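Local structure of putative HMP/thiamine permease protein YkoE (5EDL) at residues 18-23 and 44-49; 36-41 and 140-145; 63-68 and 93-98; 117-122 and 153-158. The protein probably acts as the substrate-binding S component of an energy-coupling factor transporter, holding thiamine among its membrane helices for uptake into the cell. One frame throughout, in Å; residues are numbered along the deposited sequence.

Contact 1. Residues 18-23 and 44-49. With VIB (3-(4-amino-2-methyl-pyrimidin-5-ylmethyl)-5-(2-hydroxy-ethyl)-4-methyl-thiazol-3-ium), chain B.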
# COMPACT_ATOMS: atom_id res chain seq x y z
N ALA A 18 -1.41 -5.31 -9.11
CA ALA A 18 -1.56 -4.44 -10.27
C ALA A 18 -2.91 -4.69 -10.93
O ALA A 18 -3.56 -3.75 -11.39
CB ALA A 18 -0.44 -4.64 -11.26
N VAL A 19 -3.33 -5.95 -10.97
CA VAL A 19 -4.63 -6.31 -11.51
C VAL A 19 -5.75 -5.71 -10.66
O VAL A 19 -6.71 -5.15 -11.20
CB VAL A 19 -4.80 -7.84 -11.59
CG1 VAL A 19 -6.21 -8.20 -12.02
CG2 VAL A 19 -3.78 -8.44 -12.56
N VAL A 20 -5.62 -5.80 -9.34
CA VAL A 20 -6.60 -5.19 -8.44
C VAL A 20 -6.66 -3.67 -8.61
O VAL A 20 -7.74 -3.09 -8.71
CB VAL A 20 -6.29 -5.50 -6.96
CG1 VAL A 20 -7.33 -4.83 -6.04
CG2 VAL A 20 -6.21 -6.99 -6.72
N TYR A 21 -5.49 -3.04 -8.63
CA TYR A 21 -5.37 -1.60 -8.86
C TYR A 21 -6.13 -1.17 -10.12
O TYR A 21 -6.83 -0.17 -10.13
CB TYR A 21 -3.90 -1.18 -9.00
CG TYR A 21 -3.09 -1.14 -7.71
CD1 TYR A 21 -3.58 -1.67 -6.53
CD2 TYR A 21 -1.84 -0.55 -7.69
CE1 TYR A 21 -2.84 -1.62 -5.36
CE2 TYR A 21 -1.09 -0.48 -6.54
CZ TYR A 21 -1.60 -1.01 -5.38
OH TYR A 21 -0.85 -0.94 -4.25
N LEU A 22 -5.96 -1.93 -11.20
CA LEU A 22 -6.56 -1.56 -12.48
C LEU A 22 -8.09 -1.60 -12.41
O LEU A 22 -8.77 -0.73 -12.96
CB LEU A 22 -6.06 -2.49 -13.59
CG LEU A 22 -6.59 -2.21 -15.00
CD1 LEU A 22 -6.29 -0.78 -15.43
CD2 LEU A 22 -6.01 -3.21 -16.00
N LEU A 23 -8.61 -2.63 -11.75
CA LEU A 23 -10.04 -2.78 -11.55
C LEU A 23 -10.61 -1.58 -10.78
O LEU A 23 -11.61 -0.99 -11.18
CB LEU A 23 -10.34 -4.09 -10.80
CG LEU A 23 -11.72 -4.22 -10.14
CD1 LEU A 23 -12.84 -4.08 -11.16
CD2 LEU A 23 -11.84 -5.57 -9.41
N TYR A 44 -9.59 5.07 -1.90
CA TYR A 44 -8.26 5.47 -2.38
C TYR A 44 -7.12 4.61 -1.80
O TYR A 44 -6.18 4.27 -2.51
CB TYR A 44 -7.98 6.95 -2.08
CG TYR A 44 -7.16 7.61 -3.18
CD1 TYR A 44 -5.82 7.31 -3.34
CD2 TYR A 44 -7.76 8.48 -4.10
CE1 TYR A 44 -5.06 7.88 -4.36
CE2 TYR A 44 -7.02 9.06 -5.13
CZ TYR A 44 -5.68 8.76 -5.26
OH TYR A 44 -4.94 9.31 -6.27
N GLY A 45 -7.23 4.26 -0.53
CA GLY A 45 -6.17 3.53 0.14
C GLY A 45 -5.84 2.18 -0.47
O GLY A 45 -4.76 1.64 -0.23
N ILE A 46 -6.76 1.62 -1.25
CA ILE A 46 -6.49 0.35 -1.92
C ILE A 46 -5.28 0.49 -2.84
O ILE A 46 -4.51 -0.47 -3.00
CB ILE A 46 -7.69 -0.16 -2.76
CG1 ILE A 46 -7.59 -1.67 -2.98
CG2 ILE A 46 -7.75 0.54 -4.10
CD1 ILE A 46 -7.70 -2.50 -1.69
N TRP A 47 -5.09 1.67 -3.44
CA TRP A 47 -3.97 1.86 -4.36
C TRP A 47 -2.61 1.95 -3.65
O TRP A 47 -1.58 2.05 -4.32
CB TRP A 47 -4.17 3.11 -5.24
CG TRP A 47 -5.28 2.92 -6.25
CD1 TRP A 47 -5.34 1.97 -7.24
CD2 TRP A 47 -6.46 3.71 -6.37
NE1 TRP A 47 -6.51 2.12 -7.96
CE2 TRP A 47 -7.21 3.18 -7.44
CE3 TRP A 47 -6.97 4.82 -5.68
CZ2 TRP A 47 -8.44 3.72 -7.84
CZ3 TRP A 47 -8.18 5.35 -6.06
CH2 TRP A 47 -8.91 4.79 -7.13
N PHE A 48 -2.62 1.93 -2.31
CA PHE A 48 -1.37 1.91 -1.54
C PHE A 48 -1.06 0.55 -0.89
O PHE A 48 0.01 0.38 -0.28
CB PHE A 48 -1.38 2.93 -0.39
CG PHE A 48 -1.97 4.26 -0.72
CD1 PHE A 48 -1.84 4.82 -1.98
CD2 PHE A 48 -2.66 4.97 0.26
CE1 PHE A 48 -2.39 6.07 -2.26
CE2 PHE A 48 -3.21 6.21 -0.00
CZ PHE A 48 -3.08 6.77 -1.27
N ILE A 49 -1.98 -0.39 -0.98
CA ILE A 49 -1.89 -1.59 -0.15
C ILE A 49 -0.61 -2.40 -0.41
O ILE A 49 -0.05 -2.98 0.51
CB ILE A 49 -3.13 -2.51 -0.33
CG1 ILE A 49 -3.16 -3.57 0.78
CG2 ILE A 49 -3.14 -3.15 -1.72
CD1 ILE A 49 -4.48 -4.31 0.89
CM2 VIB B . -0.96 2.82 -8.60
N4A VIB B . -3.71 6.54 -7.01
CM4 VIB B . -8.07 7.98 -8.52
O1 VIB B . -6.42 11.31 -7.46
C7 VIB B . -6.29 11.78 -8.79
C6 VIB B . -7.06 10.86 -9.69
C2 VIB B . -4.57 7.83 -10.22
S1 VIB B . -4.89 9.35 -10.41
C5 VIB B . -6.29 9.55 -9.77
C4 VIB B . -6.75 8.30 -9.24
N3 VIB B . -5.66 7.21 -9.52
C7A VIB B . -5.85 5.81 -9.13
C4A VIB B . -3.52 5.43 -7.92
N3A VIB B . -2.42 4.68 -7.85
C2A VIB B . -2.25 3.64 -8.72
N1A VIB B . -3.23 3.35 -9.64
C6A VIB B . -4.36 4.10 -9.72
C5A VIB B . -4.50 5.15 -8.84

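Contact 2. Residues 36-41 and 140-145. With VIB (3-(4-amino-2-methyl-pyrimidin-5-ylmethyl)-5-(2-hydroxy-ethyl)-4-methyl-thiazol-3-ium), chain B.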
# COMPACT_ATOMS: atom_id res chain seq x y z
N GLY A 36 -18.00 13.37 -9.13
CA GLY A 36 -16.84 14.19 -8.84
C GLY A 36 -15.79 13.41 -8.06
O GLY A 36 -16.03 12.27 -7.64
N PRO A 37 -14.62 14.02 -7.85
CA PRO A 37 -13.47 13.32 -7.26
C PRO A 37 -13.74 12.74 -5.86
O PRO A 37 -13.20 11.68 -5.55
CB PRO A 37 -12.38 14.40 -7.20
CG PRO A 37 -13.07 15.71 -7.40
CD PRO A 37 -14.29 15.41 -8.24
N ILE A 38 -14.54 13.42 -5.04
CA ILE A 38 -14.76 12.95 -3.68
C ILE A 38 -15.28 11.51 -3.68
O ILE A 38 -15.04 10.76 -2.74
CB ILE A 38 -15.74 13.86 -2.91
CG1 ILE A 38 -15.79 13.48 -1.43
CG2 ILE A 38 -17.15 13.83 -3.54
CD1 ILE A 38 -16.55 14.47 -0.58
N ALA A 39 -15.98 11.12 -4.74
CA ALA A 39 -16.58 9.79 -4.80
C ALA A 39 -15.56 8.63 -4.79
O ALA A 39 -15.90 7.54 -4.33
CB ALA A 39 -17.47 9.67 -6.04
N TYR A 40 -14.34 8.84 -5.27
CA TYR A 40 -13.36 7.74 -5.17
C TYR A 40 -12.45 7.85 -3.95
O TYR A 40 -11.62 6.97 -3.71
CB TYR A 40 -12.50 7.64 -6.44
CG TYR A 40 -11.73 8.89 -6.83
CD1 TYR A 40 -10.79 9.47 -5.96
CD2 TYR A 40 -11.90 9.45 -8.08
CE1 TYR A 40 -10.08 10.60 -6.33
CE2 TYR A 40 -11.20 10.58 -8.45
CZ TYR A 40 -10.29 11.15 -7.58
OH TYR A 40 -9.61 12.27 -7.98
N GLU A 41 -12.61 8.90 -3.15
CA GLU A 41 -11.73 9.05 -2.00
C GLU A 41 -11.85 7.90 -0.98
O GLU A 41 -10.84 7.45 -0.44
CB GLU A 41 -11.97 10.41 -1.33
CG GLU A 41 -11.54 11.61 -2.20
CD GLU A 41 -10.02 11.70 -2.41
OE1 GLU A 41 -9.27 10.86 -1.87
OE2 GLU A 41 -9.58 12.64 -3.10
N PRO A 140 -11.21 25.16 -0.19
CA PRO A 140 -10.59 24.61 1.02
C PRO A 140 -11.47 23.55 1.69
O PRO A 140 -10.96 22.52 2.12
CB PRO A 140 -10.41 25.84 1.91
CG PRO A 140 -10.27 26.98 0.94
CD PRO A 140 -11.23 26.63 -0.18
N GLY A 141 -12.78 23.80 1.78
CA GLY A 141 -13.69 22.84 2.39
C GLY A 141 -13.72 21.48 1.67
O GLY A 141 -13.64 20.43 2.30
N TYR A 142 -13.86 21.52 0.36
CA TYR A 142 -13.88 20.31 -0.44
C TYR A 142 -12.56 19.55 -0.34
O TYR A 142 -12.54 18.33 -0.21
CB TYR A 142 -14.17 20.65 -1.90
CG TYR A 142 -14.54 19.49 -2.79
CD1 TYR A 142 -15.71 18.76 -2.57
CD2 TYR A 142 -13.77 19.17 -3.91
CE1 TYR A 142 -16.08 17.72 -3.42
CE2 TYR A 142 -14.13 18.15 -4.76
CZ TYR A 142 -15.29 17.42 -4.50
OH TYR A 142 -15.64 16.40 -5.35
N LEU A 143 -11.46 20.30 -0.45
CA LEU A 143 -10.14 19.69 -0.38
C LEU A 143 -9.89 19.08 0.99
O LEU A 143 -9.35 17.97 1.10
CB LEU A 143 -9.06 20.72 -0.69
CG LEU A 143 -8.96 21.08 -2.18
CD1 LEU A 143 -8.03 22.26 -2.41
CD2 LEU A 143 -8.50 19.85 -2.96
N LEU A 144 -10.29 19.80 2.03
CA LEU A 144 -10.11 19.33 3.40
C LEU A 144 -10.89 18.04 3.63
O LEU A 144 -10.38 17.09 4.22
CB LEU A 144 -10.55 20.41 4.40
CG LEU A 144 -9.57 21.59 4.54
CD1 LEU A 144 -10.14 22.72 5.41
CD2 LEU A 144 -8.24 21.11 5.08
N ILE A 145 -12.13 18.00 3.15
CA ILE A 145 -12.94 16.81 3.30
C ILE A 145 -12.32 15.62 2.54
O ILE A 145 -12.25 14.51 3.06
CB ILE A 145 -14.38 17.05 2.83
CG1 ILE A 145 -15.09 18.02 3.78
CG2 ILE A 145 -15.14 15.74 2.78
CD1 ILE A 145 -16.41 18.56 3.26
CM2 VIB B . -0.96 2.82 -8.60
N4A VIB B . -3.71 6.54 -7.01
CM4 VIB B . -8.07 7.98 -8.52
O1 VIB B . -6.42 11.31 -7.46
C7 VIB B . -6.29 11.78 -8.79
C6 VIB B . -7.06 10.86 -9.69
C2 VIB B . -4.57 7.83 -10.22
S1 VIB B . -4.89 9.35 -10.41
C5 VIB B . -6.29 9.55 -9.77
C4 VIB B . -6.75 8.30 -9.24
N3 VIB B . -5.66 7.21 -9.52
C7A VIB B . -5.85 5.81 -9.13
C4A VIB B . -3.52 5.43 -7.92
N3A VIB B . -2.42 4.68 -7.85
C2A VIB B . -2.25 3.64 -8.72
N1A VIB B . -3.23 3.35 -9.64
C6A VIB B . -4.36 4.10 -9.72
C5A VIB B . -4.50 5.15 -8.84

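Contact 3. Residues 63-68 and 93-98. With VIB (3-(4-amino-2-methyl-pyrimidin-5-ylmethyl)-5-(2-hydroxy-ethyl)-4-methyl-thiazol-3-ium), chain B; MPG ([(Z)-octadec-9-enyl] (2R)-2,3-bis(oxidanyl)propanoate), chain C.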
# COMPACT_ATOMS: atom_id res chain seq x y z
N ALA A 63 11.24 -1.68 0.42
CA ALA A 63 10.12 -2.56 0.08
C ALA A 63 8.87 -1.78 -0.33
O ALA A 63 8.24 -2.10 -1.34
CB ALA A 63 9.78 -3.50 1.25
N ALA A 64 8.53 -0.77 0.46
CA ALA A 64 7.30 -0.02 0.24
C ALA A 64 7.40 0.74 -1.07
O ALA A 64 6.44 0.83 -1.81
CB ALA A 64 7.04 0.95 1.39
N LEU A 65 8.58 1.27 -1.35
CA LEU A 65 8.79 2.12 -2.52
C LEU A 65 8.79 1.28 -3.80
O LEU A 65 8.06 1.57 -4.74
CB LEU A 65 10.10 2.90 -2.41
CG LEU A 65 10.54 3.64 -3.68
CD1 LEU A 65 9.44 4.62 -4.12
CD2 LEU A 65 11.86 4.37 -3.43
N VAL A 66 9.62 0.24 -3.82
CA VAL A 66 9.81 -0.54 -5.03
C VAL A 66 8.59 -1.38 -5.39
O VAL A 66 8.21 -1.44 -6.55
CB VAL A 66 11.04 -1.46 -4.93
CG1 VAL A 66 11.18 -2.27 -6.22
CG2 VAL A 66 12.30 -0.64 -4.69
N SER A 67 7.97 -2.00 -4.40
CA SER A 67 6.77 -2.79 -4.67
C SER A 67 5.68 -1.94 -5.36
O SER A 67 5.03 -2.39 -6.29
CB SER A 67 6.24 -3.41 -3.38
OG SER A 67 5.81 -2.40 -2.48
N GLU A 68 5.47 -0.70 -4.89
CA GLU A 68 4.45 0.18 -5.45
C GLU A 68 4.81 0.61 -6.88
O GLU A 68 3.93 0.73 -7.74
CB GLU A 68 4.25 1.40 -4.53
CG GLU A 68 3.16 2.42 -4.96
CD GLU A 68 1.72 1.93 -4.73
OE1 GLU A 68 1.51 0.77 -4.31
OE2 GLU A 68 0.79 2.71 -5.01
N GLN A 93 3.42 7.79 -4.28
CA GLN A 93 2.79 7.02 -3.21
C GLN A 93 3.80 6.11 -2.51
O GLN A 93 3.78 6.02 -1.29
CB GLN A 93 1.60 6.22 -3.76
CG GLN A 93 0.44 7.17 -4.12
CD GLN A 93 -0.60 6.60 -5.08
OE1 GLN A 93 -1.56 7.30 -5.44
NE2 GLN A 93 -0.41 5.37 -5.52
N GLY A 94 4.69 5.47 -3.27
CA GLY A 94 5.72 4.61 -2.70
C GLY A 94 6.69 5.37 -1.79
O GLY A 94 7.10 4.85 -0.75
N LEU A 95 7.04 6.59 -2.19
CA LEU A 95 7.92 7.45 -1.40
C LEU A 95 7.25 7.89 -0.11
O LEU A 95 7.89 7.97 0.94
CB LEU A 95 8.34 8.69 -2.20
CG LEU A 95 9.25 8.45 -3.41
CD1 LEU A 95 9.34 9.71 -4.27
CD2 LEU A 95 10.65 7.99 -2.99
N GLY A 96 5.96 8.21 -0.21
CA GLY A 96 5.17 8.58 0.95
C GLY A 96 5.09 7.48 2.00
O GLY A 96 5.22 7.74 3.21
N ALA A 97 4.88 6.24 1.56
CA ALA A 97 4.87 5.09 2.47
C ALA A 97 6.28 4.78 3.00
O ALA A 97 6.48 4.57 4.19
CB ALA A 97 4.30 3.88 1.77
N GLU A 98 7.26 4.77 2.10
CA GLU A 98 8.63 4.48 2.46
C GLU A 98 9.16 5.47 3.51
O GLU A 98 9.94 5.09 4.37
CB GLU A 98 9.53 4.51 1.22
CG GLU A 98 10.94 3.96 1.46
CD GLU A 98 10.97 2.44 1.60
OE1 GLU A 98 10.37 1.74 0.76
OE2 GLU A 98 11.58 1.96 2.56
CM2 VIB B . -0.96 2.82 -8.60
N4A VIB B . -3.71 6.54 -7.01
CM4 VIB B . -8.07 7.98 -8.52
O1 VIB B . -6.42 11.31 -7.46
C7 VIB B . -6.29 11.78 -8.79
C6 VIB B . -7.06 10.86 -9.69
C2 VIB B . -4.57 7.83 -10.22
S1 VIB B . -4.89 9.35 -10.41
C5 VIB B . -6.29 9.55 -9.77
C4 VIB B . -6.75 8.30 -9.24
N3 VIB B . -5.66 7.21 -9.52
C7A VIB B . -5.85 5.81 -9.13
C4A VIB B . -3.52 5.43 -7.92
N3A VIB B . -2.42 4.68 -7.85
C2A VIB B . -2.25 3.64 -8.72
N1A VIB B . -3.23 3.35 -9.64
C6A VIB B . -4.36 4.10 -9.72
C5A VIB B . -4.50 5.15 -8.84
C2 MPG C . 10.43 11.56 1.68
C3 MPG C . 11.32 10.64 2.47
C4 MPG C . 11.32 9.26 1.84
C5 MPG C . 12.16 9.29 0.59
C6 MPG C . 13.20 8.19 0.64
C7 MPG C . 12.51 6.87 0.43
C8 MPG C . 13.53 5.83 0.01
C9 MPG C . 14.19 5.26 1.24
C10 MPG C . 15.01 4.19 1.19
C11 MPG C . 15.34 3.48 -0.10
C12 MPG C . 16.85 3.38 -0.22
C13 MPG C . 17.40 2.46 0.86
C14 MPG C . 18.12 3.24 1.94
C15 MPG C . 19.29 2.43 2.47
C16 MPG C . 19.28 2.45 3.98
C17 MPG C . 20.33 1.50 4.51
C18 MPG C . 19.91 1.03 5.89
O1 MPG C . 9.22 13.23 2.87
C1 MPG C . 10.47 12.94 2.28
O HOH W 1 9.85 -0.24 3.12

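Contact 4. Residues 117-122 and 153-158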
# COMPACT_ATOMS: atom_id res chain seq x y z
N ALA A 117 1.93 4.67 7.47
CA ALA A 117 2.54 4.47 6.16
C ALA A 117 1.49 4.68 5.06
O ALA A 117 1.74 5.38 4.08
CB ALA A 117 3.16 3.07 6.08
N GLY A 118 0.31 4.07 5.24
CA GLY A 118 -0.84 4.31 4.39
C GLY A 118 -1.14 5.80 4.26
O GLY A 118 -1.32 6.31 3.15
N MET A 119 -1.18 6.50 5.39
CA MET A 119 -1.45 7.94 5.42
C MET A 119 -0.35 8.76 4.73
O MET A 119 -0.62 9.82 4.17
CB MET A 119 -1.63 8.41 6.86
CG MET A 119 -2.91 7.87 7.49
SD MET A 119 -3.01 8.04 9.29
CE MET A 119 -2.83 9.81 9.45
N GLY A 120 0.89 8.26 4.79
CA GLY A 120 1.99 8.89 4.08
C GLY A 120 1.72 8.89 2.59
O GLY A 120 1.95 9.89 1.90
N SER A 121 1.21 7.77 2.08
CA SER A 121 0.85 7.70 0.67
C SER A 121 -0.32 8.63 0.37
O SER A 121 -0.35 9.26 -0.67
CB SER A 121 0.50 6.26 0.26
OG SER A 121 1.63 5.41 0.33
N SER A 122 -1.27 8.70 1.30
CA SER A 122 -2.41 9.60 1.17
C SER A 122 -1.94 11.04 0.98
O SER A 122 -2.37 11.74 0.06
CB SER A 122 -3.32 9.50 2.39
OG SER A 122 -3.91 8.22 2.49
N SER A 153 -8.90 6.33 4.57
CA SER A 153 -8.87 5.23 3.62
C SER A 153 -7.46 4.62 3.53
O SER A 153 -7.31 3.41 3.43
CB SER A 153 -9.35 5.68 2.23
OG SER A 153 -9.28 4.62 1.28
N GLY A 154 -6.45 5.48 3.55
CA GLY A 154 -5.07 5.03 3.60
C GLY A 154 -4.80 4.23 4.87
O GLY A 154 -4.17 3.18 4.84
N ALA A 155 -5.29 4.72 6.01
CA ALA A 155 -5.08 4.03 7.28
C ALA A 155 -5.77 2.65 7.25
O ALA A 155 -5.19 1.65 7.68
CB ALA A 155 -5.60 4.87 8.44
N LEU A 156 -6.98 2.60 6.69
CA LEU A 156 -7.80 1.40 6.77
C LEU A 156 -7.61 0.40 5.61
O LEU A 156 -7.46 -0.79 5.85
CB LEU A 156 -9.28 1.77 6.88
CG LEU A 156 -9.66 2.56 8.13
CD1 LEU A 156 -11.15 2.90 8.13
CD2 LEU A 156 -9.27 1.82 9.40
N LEU A 157 -7.63 0.89 4.37
CA LEU A 157 -7.57 0.01 3.20
C LEU A 157 -6.15 -0.34 2.79
O LEU A 157 -5.94 -1.29 2.05
CB LEU A 157 -8.29 0.65 2.01
CG LEU A 157 -9.79 0.87 2.18
CD1 LEU A 157 -10.42 1.33 0.86
CD2 LEU A 157 -10.46 -0.38 2.73
N ALA A 158 -5.17 0.43 3.25
CA ALA A 158 -3.78 0.07 3.02
C ALA A 158 -3.17 -0.51 4.30
O ALA A 158 -2.74 -1.67 4.31
CB ALA A 158 -2.98 1.25 2.53

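Contact 1. Residues 18-23 and 44-49
The backbone O of Tyr21 is gripped twice: by the indole NE1-H of Trp47 at 3.2 Å and, from one turn further along helix 4-35, by the hydroxyl of Thr25. The oxygen lies in the plane of the indole, and the N-H points at it almost straight (159°). This bond joins a transmembrane helix to the turns that precede helix 49-58, and it fixes an aromatic wall of the thiamine pocket. Trp47 turns one indole face to the ligand. The methylene bridge C7A sits over the centre of that face, the pyrimidine atom C6A lies 3.4 Å from NE1, and Ile46 CG2 covers the opposite face toward the rim. The same indole sends its edge toward the face of the Tyr21 ring in a T-shaped pair, planes 78° apart, with Trp47 CD1 3.9 Å from Tyr21 CG. Trp47 CA adds a CH-pi contact, 4.0 Å from the centre of that tyrosine ring, while Ile49 CG2 meets the ring at its edge. The Tyr21 hydroxyl is hydrogen-bonded to Glu68 and to the backbone N of Val50, so both ends of the residue are anchored. Its CD2 touches the pyrimidine methyl CM2 of the ligand at 3.6 Å. Tyr44, whose ring makes a cation-pi contact with Arg150, spans two parts of thiamine: its OH gives to the hydroxyethyl oxygen O1 at 2.8 Å and receives a weak bond from the pyrimidine amino nitrogen N4A at 3.1 Å.

Contact 2. Residues 36-41 and 140-145
Tyr142 and Ile38 carry most of this contact, in which, within the membrane-helix bundle of this S component, the start of helix 140-170 packs on the loop between helices 4-35 and 49-58. Tyr142 leaves its helix with CG anti to the backbone N (chi1 -166°), and its ring reaches across so that OH accepts the backbone N-H of Ile38 at 3.2 Å, with a nearly straight N-H...O angle of 158°. A tyrosine hydroxyl thus satisfies an amide at the start of a run of turns, in which the N-H groups of Ala39, Tyr40 and Glu41 each bond to the carbonyl three residues back. Around that hydroxyl the packing is close. CD of Pro37 lies 3.3 Å from Tyr142 OH, and CG of the same proline meets the edge of the ring in its plane, the two side chains crossing at about a right angle. Ile38 flanks the ring, its CB 3.9 Å from Tyr142 CE1. One turn along the helix, Ile145 CG2 closes on Ile38 CD1, also at 3.9 Å. Gly36, with positive phi, breaks away from helix 4-35 and starts the turn. The loop also serves the thiamine pocket, because Tyr40 carries the thiazolium methyl CM4 over the centre of one ring face, and its hydroxyl is bonded to that of Tyr135. An alanine here removes the ring and hydroxyl, and would probably leave CM4 without its aromatic cover and Tyr135 with one hydroxyl partner fewer. On the opposite face of the Tyr40 ring, the carbonyl O of Pro37 sits 3.2 Å above the centre.

Contact 3. Residues 63-68 and 93-98
Glu98 OE1 accepts the backbone N-H of Leu65 at 2.8 Å, met nearly along its C-O axis. Glu98 thus sets its carboxylate at the first turn of helix 63-77, where the helix dipole would probably favour a negative charge. At the other end of the contact Gln93 NE2 donates to Glu68 OE2 at 3.0 Å. Water 1 bridges Ala64 N to Glu98 OE2, which also receives N-H groups from Gly62 and Trp106. Gln93, extended beyond CG, presents its amide to the aminopyrimidine of thiamine: OE1 takes the amino nitrogen N4A at 2.8 Å and NE2 gives to ring nitrogen N3A at 3.2 Å. A leucine in its place would probably leave N3A and N4A without this pair of bonds and Glu68 OE2 without its amide donor. Glu68 is steadied through OE1 by Tyr21. Between the polar ends the helices run antiparallel (163°), their axes 7.5 Å apart. Gly94 makes this possible, since a CB there would clash with Leu65 O. Ala64 CB touches Ala97 CB at 4.0 Å, and Leu65 CD1 lies 3.8 Å from Leu95 CD2, the two side chains side by side and pointing the same way. The bound lipid runs past Glu98 CG. Helix 49-58 joins the pair through Ser51, bonded to Ala64 O, and helix 111-132 through Ser121, bonded to Gln93 O.

Contact 4. Residues 117-122 and 153-158
Gly118 and Gly154 meet backbone to backbone, and the flat groups between them are peptide units, not rings. The unit from Gly118 to Met119 lies over one face of the unit from Gly154 to Ala155, the two planes only about 24° apart, with Met119 N 4.3 Å from Gly154 C and almost straight above it. Gly118 CA stands above the plane of the Gly154 carbonyl, in a C-H...O contact of 3.5 Å to that O. This is a small-xxx-small crossing of membrane helices: Gly118 and Ser122 on helix 111-132 face Gly154 and Ala158 on helix 140-170. The axes come within 7.2 Å at an angle of 128°. Neither glycine could bear a CB without a clash, that of Gly118 falling on Gly154 O and that of Gly154 on Ser122 OG. Ala158 CB closes one side, 4.2 Å from Gly118 CA, within a wider pi-type turn where the bond from Ala158 N to Gly154 O is weak. On the partly exposed side Met119 lays CG against Ala155 CB at 4.1 Å, with SD nearly as close. Phe48, from the loop before helix 49-58, packs on Ser121, Ser122 and Ala158. Ser122 OG, anti to its own carbonyl carbon (chi1 -65°), bonds to the O of Arg150 in the opposing helix and rests 3.6 Å from Gly154 CA.

From the N terminus, contact 1 comes first, closing a loop of 20 residues made of the last turns of helix 4-35 and the chain that follows it. Contact 2 starts inside that loop and reaches far ahead to helix 140-170, so it crosses contact 1. Contact 3 is nested within the long loop of contact 2 and closes the helical hairpin of 63-77 and 85-103. Contact 4 also begins within that long loop but ends beyond it, on the same helix 140-170, and therefore crosses contact 2. Contacts 1, 3 and 4 follow in series and touch one another near the core, while contacts 1, 2 and 3 all reach thiamine from different parts of the bundle.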